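Local coordinates for protein glucokinase (Enterococcus faecalis, PDB 2QM1) that probably phosphorylates glucose at the expense of ATP, as a zinc-containing member of the ROK sugar kinase family, at residues L142-V146 with L187-A193; H169-D173 with Y249-A253. The contacts are given in a common frame with arbitrary orientation. Residues are numbered along the deposited sequence.

Contact 1 (L142-V146 with L187-A193)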
# COMPACT_ATOMS: atom_id res chain seq x y z
N LEU B 142 11.27 -13.03 5.47
CA LEU B 142 12.30 -13.51 4.58
C LEU B 142 12.64 -14.93 5.03
O LEU B 142 13.11 -15.11 6.14
CB LEU B 142 13.56 -12.64 4.72
CG LEU B 142 13.37 -11.12 4.66
CD1 LEU B 142 14.70 -10.44 4.96
CD2 LEU B 142 12.87 -10.71 3.27
N GLY B 143 12.34 -15.90 4.20
CA GLY B 143 12.77 -17.30 4.40
C GLY B 143 13.04 -17.98 3.07
O GLY B 143 13.80 -17.48 2.25
N THR B 144 12.40 -19.13 2.84
CA THR B 144 12.43 -19.84 1.56
C THR B 144 11.98 -18.94 0.46
O THR B 144 12.56 -18.94 -0.64
CB THR B 144 11.39 -21.02 1.52
OG1 THR B 144 11.39 -21.69 2.77
CG2 THR B 144 11.72 -21.99 0.41
N GLY B 145 10.90 -18.21 0.76
CA GLY B 145 10.33 -17.19 -0.12
C GLY B 145 10.24 -15.86 0.60
O GLY B 145 10.58 -15.76 1.79
N VAL B 146 9.79 -14.82 -0.09
CA VAL B 146 9.57 -13.55 0.60
C VAL B 146 8.07 -13.27 0.63
O VAL B 146 7.41 -13.33 -0.41
CB VAL B 146 10.43 -12.40 0.02
CG1 VAL B 146 10.13 -11.10 0.71
CG2 VAL B 146 11.87 -12.71 0.22
N LEU B 187 11.99 -8.51 -5.40
CA LEU B 187 12.66 -8.56 -4.10
C LEU B 187 13.04 -9.98 -3.65
O LEU B 187 14.12 -10.22 -3.08
CB LEU B 187 11.82 -7.83 -3.02
CG LEU B 187 12.35 -7.67 -1.61
CD1 LEU B 187 13.71 -6.92 -1.58
CD2 LEU B 187 11.28 -7.00 -0.72
N GLU B 188 12.16 -10.92 -3.90
CA GLU B 188 12.43 -12.30 -3.54
C GLU B 188 13.67 -12.93 -4.16
O GLU B 188 14.31 -13.80 -3.52
CB GLU B 188 11.23 -13.17 -3.90
CG GLU B 188 11.32 -14.54 -3.34
CD GLU B 188 10.13 -15.36 -3.71
OE1 GLU B 188 9.17 -15.41 -2.91
OE2 GLU B 188 10.14 -15.90 -4.84
N THR B 189 14.01 -12.54 -5.40
CA THR B 189 15.24 -13.03 -6.07
C THR B 189 16.54 -12.58 -5.37
O THR B 189 17.63 -13.09 -5.60
CB THR B 189 15.31 -12.58 -7.62
OG1 THR B 189 15.49 -11.17 -7.71
CG2 THR B 189 14.05 -12.94 -8.40
N VAL B 190 16.44 -11.57 -4.52
CA VAL B 190 17.69 -11.03 -3.96
C VAL B 190 17.74 -11.14 -2.42
O VAL B 190 18.77 -10.83 -1.79
CB VAL B 190 18.00 -9.57 -4.53
CG1 VAL B 190 18.22 -9.61 -6.07
CG2 VAL B 190 16.87 -8.67 -4.29
N SER B 191 16.63 -11.57 -1.82
CA SER B 191 16.46 -11.51 -0.35
C SER B 191 15.89 -12.79 0.30
O SER B 191 15.80 -12.88 1.53
CB SER B 191 15.65 -10.25 0.07
OG SER B 191 14.25 -10.34 -0.27
N SER B 192 15.50 -13.80 -0.47
CA SER B 192 15.11 -15.06 0.18
C SER B 192 16.43 -15.75 0.57
O SER B 192 17.50 -15.30 0.15
CB SER B 192 14.36 -15.96 -0.76
OG SER B 192 15.19 -16.26 -1.87
N ALA B 193 16.36 -16.85 1.30
CA ALA B 193 17.55 -17.67 1.66
C ALA B 193 18.43 -17.94 0.45
O ALA B 193 19.65 -17.78 0.49
CB ALA B 193 17.12 -18.99 2.27
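In this ROK-family kinase, which has the actin-like ATPase fold, residues 142-146 form the tight glycine-rich turn of a β-hairpin between strands 137-142 and 146-152. Gly143 N donates a hydrogen bond to Gly145 O (3.0 Å). The Leu-Gly-Thr-Gly-Val sequence is consistent with the phosphate-binding hairpin of the fold. Facing it are the short helix 188-191 and the start of helix 193-203.

Two nearly straight hydrogen bonds clamp the turn. Ala193 N donates one to Gly143 O (2.8 Å), and Val146 N donates the other to Glu188 OE1 (2.9 Å). Glu188 reaches that far because chi1 and chi2 are both t. It closes the Cys-X-Cys-Gly-X-X-Gly-Cys-X-Glu signature of the family, and its side chain also lies against the zinc ligand His169.

The junction between the helices is tied by serines. Ser191 OG donates to Leu187 O (2.8 Å) and Ser192 OG to Glu188 O (3.1 Å), while Ser192 OG, as N-cap of helix 193-203, accepts a hydrogen bond from Gly195 N.

Apolar contact centres on Val146, whose CB points at the helical segment; its CG2 lies 4.0 Å from Glu188 CG, and CG1 is 4.5 Å from Leu187 CD2. The CA atoms come closest at Gly145 with Ser192 and Val146 with Glu188, 5.2 Å in both; Gly143 O also sits 3.4 Å from Ser192 CB.

Contact 2 (H169-D173 with Y249-A253); sequences HVTVD and YLGLA. With ZN (zinc ion), chain J.
Run residues 169-173 as an irregular chain past one face of a regular α-helix, 237-261, represented by Tyr249-Ala253 with its Ala253 N to Tyr249 O hydrogen bond at 3.0 Å. Val170 and Thr171 are extended, Val172 takes helical backbone angles (-96/-17), putting a sharp bend in the chain, and Asp173 is extended again. The closest CA pair is Val172 with Tyr249, 6.2 Å apart.

Val172 makes the central contact: at chi1 m it places CG2 3.6 Å from Tyr249 CD1 and CG1 3.8 Å from Ala253 CB. Leu252 (t, p) brings CD2 to 3.7 Å from Val172 O, and Val170 (t) sets CG1 4.2 Å from Ala253 CB. Tyr249, Leu252 and Ala253 thus present an i, i+3, i+4 surface. The loop belongs to the zinc-binding element of ROK kinases: His169, at chi1 m and chi2 -73°, turns ND1 to the metal (2.2 Å), with Cys179, Cys181 and Cys186 completing the site. Thr171 and Leu252 also pack against the second subunit, on its Phe290 and Thr171 respectively.

The polar end is water-mediated. The CA-to-CB bond of Tyr249 points sideways, but with chi1 m and chi2 -55° its ring lies beside Val172 and Asp173. Asp173 OD2 to Tyr249 OH is 3.6 Å; one water bridges them, donating to Asp173 OD2 at 3.0 Å and lying 3.2 Å from Tyr249 OH. Asp173 (chi1 t) accepts from Asn175 N at OD1.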
# COMPACT_ATOMS: atom_id res chain seq x y z
N HIS B 169 7.33 -9.84 -4.46
CA HIS B 169 7.27 -9.65 -5.87
C HIS B 169 7.19 -8.18 -6.34
O HIS B 169 6.87 -7.92 -7.46
CB HIS B 169 6.17 -10.56 -6.41
CG HIS B 169 6.40 -11.97 -6.03
ND1 HIS B 169 7.39 -12.74 -6.62
CD2 HIS B 169 5.89 -12.73 -5.03
CE1 HIS B 169 7.42 -13.93 -6.05
NE2 HIS B 169 6.52 -13.95 -5.08
N VAL B 170 7.53 -7.23 -5.47
CA VAL B 170 7.86 -5.85 -5.87
C VAL B 170 9.15 -5.89 -6.72
O VAL B 170 10.10 -6.58 -6.37
CB VAL B 170 8.02 -4.98 -4.59
CG1 VAL B 170 8.83 -3.74 -4.83
CG2 VAL B 170 6.65 -4.63 -4.05
N THR B 171 9.13 -5.23 -7.88
CA THR B 171 10.31 -5.14 -8.75
C THR B 171 11.29 -4.14 -8.13
O THR B 171 10.99 -2.97 -8.02
CB THR B 171 9.94 -4.70 -10.20
OG1 THR B 171 9.05 -5.65 -10.79
CG2 THR B 171 11.24 -4.50 -11.09
N VAL B 172 12.42 -4.62 -7.66
CA VAL B 172 13.47 -3.74 -7.19
C VAL B 172 14.51 -3.48 -8.28
O VAL B 172 15.34 -2.60 -8.16
CB VAL B 172 14.14 -4.32 -5.90
CG1 VAL B 172 13.16 -4.33 -4.72
CG2 VAL B 172 14.67 -5.72 -6.13
N ASP B 173 14.53 -4.31 -9.33
CA ASP B 173 15.51 -4.11 -10.39
C ASP B 173 14.86 -4.58 -11.63
O ASP B 173 14.77 -5.77 -11.84
CB ASP B 173 16.79 -4.92 -10.14
CG ASP B 173 17.86 -4.75 -11.24
OD1 ASP B 173 17.63 -4.12 -12.33
OD2 ASP B 173 18.97 -5.29 -10.99
N TYR B 249 18.37 -3.33 -1.56
CA TYR B 249 17.12 -3.73 -2.22
C TYR B 249 15.99 -3.81 -1.20
O TYR B 249 14.89 -3.41 -1.50
CB TYR B 249 17.27 -5.10 -2.89
CG TYR B 249 18.12 -5.10 -4.15
CD1 TYR B 249 17.84 -4.25 -5.22
CD2 TYR B 249 19.20 -5.98 -4.28
CE1 TYR B 249 18.61 -4.26 -6.40
CE2 TYR B 249 19.98 -6.01 -5.47
CZ TYR B 249 19.67 -5.15 -6.51
OH TYR B 249 20.43 -5.16 -7.66
N LEU B 250 16.27 -4.36 -0.01
CA LEU B 250 15.26 -4.33 1.04
C LEU B 250 14.95 -2.92 1.43
O LEU B 250 13.82 -2.63 1.71
CB LEU B 250 15.65 -5.13 2.29
CG LEU B 250 15.69 -6.66 2.13
CD1 LEU B 250 16.77 -7.18 3.06
CD2 LEU B 250 14.32 -7.25 2.49
N GLY B 251 15.97 -2.04 1.48
CA GLY B 251 15.72 -0.63 1.75
C GLY B 251 14.87 0.10 0.69
O GLY B 251 14.03 0.94 1.03
N LEU B 252 15.09 -0.20 -0.59
CA LEU B 252 14.29 0.40 -1.65
C LEU B 252 12.85 -0.04 -1.55
O LEU B 252 11.95 0.76 -1.67
CB LEU B 252 14.83 0.01 -3.02
CG LEU B 252 14.16 0.51 -4.30
CD1 LEU B 252 14.11 2.02 -4.42
CD2 LEU B 252 15.01 -0.10 -5.45
N ALA B 253 12.66 -1.34 -1.36
CA ALA B 253 11.33 -1.90 -1.39
C ALA B 253 10.59 -1.46 -0.14
O ALA B 253 9.50 -1.02 -0.25
CB ALA B 253 11.40 -3.43 -1.51
ZN ZN J . 8.35 -12.43 -8.59
O HOH W 1 19.29 -7.73 -9.28

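Overall arrangement
The two contacts are neighbours, with centres about 11 Å apart, and their segments alternate along the chain. Contact 1 joins a strand turn to helical segment 187-193 and is partly buried, with Thr144 exposed; contact 2 seats the zinc loop on helix 237-261, is buried, and borders the second subunit. Direct hydrogen bonds hold the first, whereas apolar contacts and a bridging water hold the second. Residues 187-193 link them: Leu187 N probably hydrogen-bonds to Val170 O (2.9 Å), Leu187 CD2 packs on Ala253 CB (3.7 Å), and Val190 CG2 on Tyr249 CD2 (3.6 Å). Glu188 OE2 meets His169 CE1 at 3.6 Å, so one carboxylate, hydrogen-bonded through OE1 to Val146 N, connects the turn to the zinc-site edge.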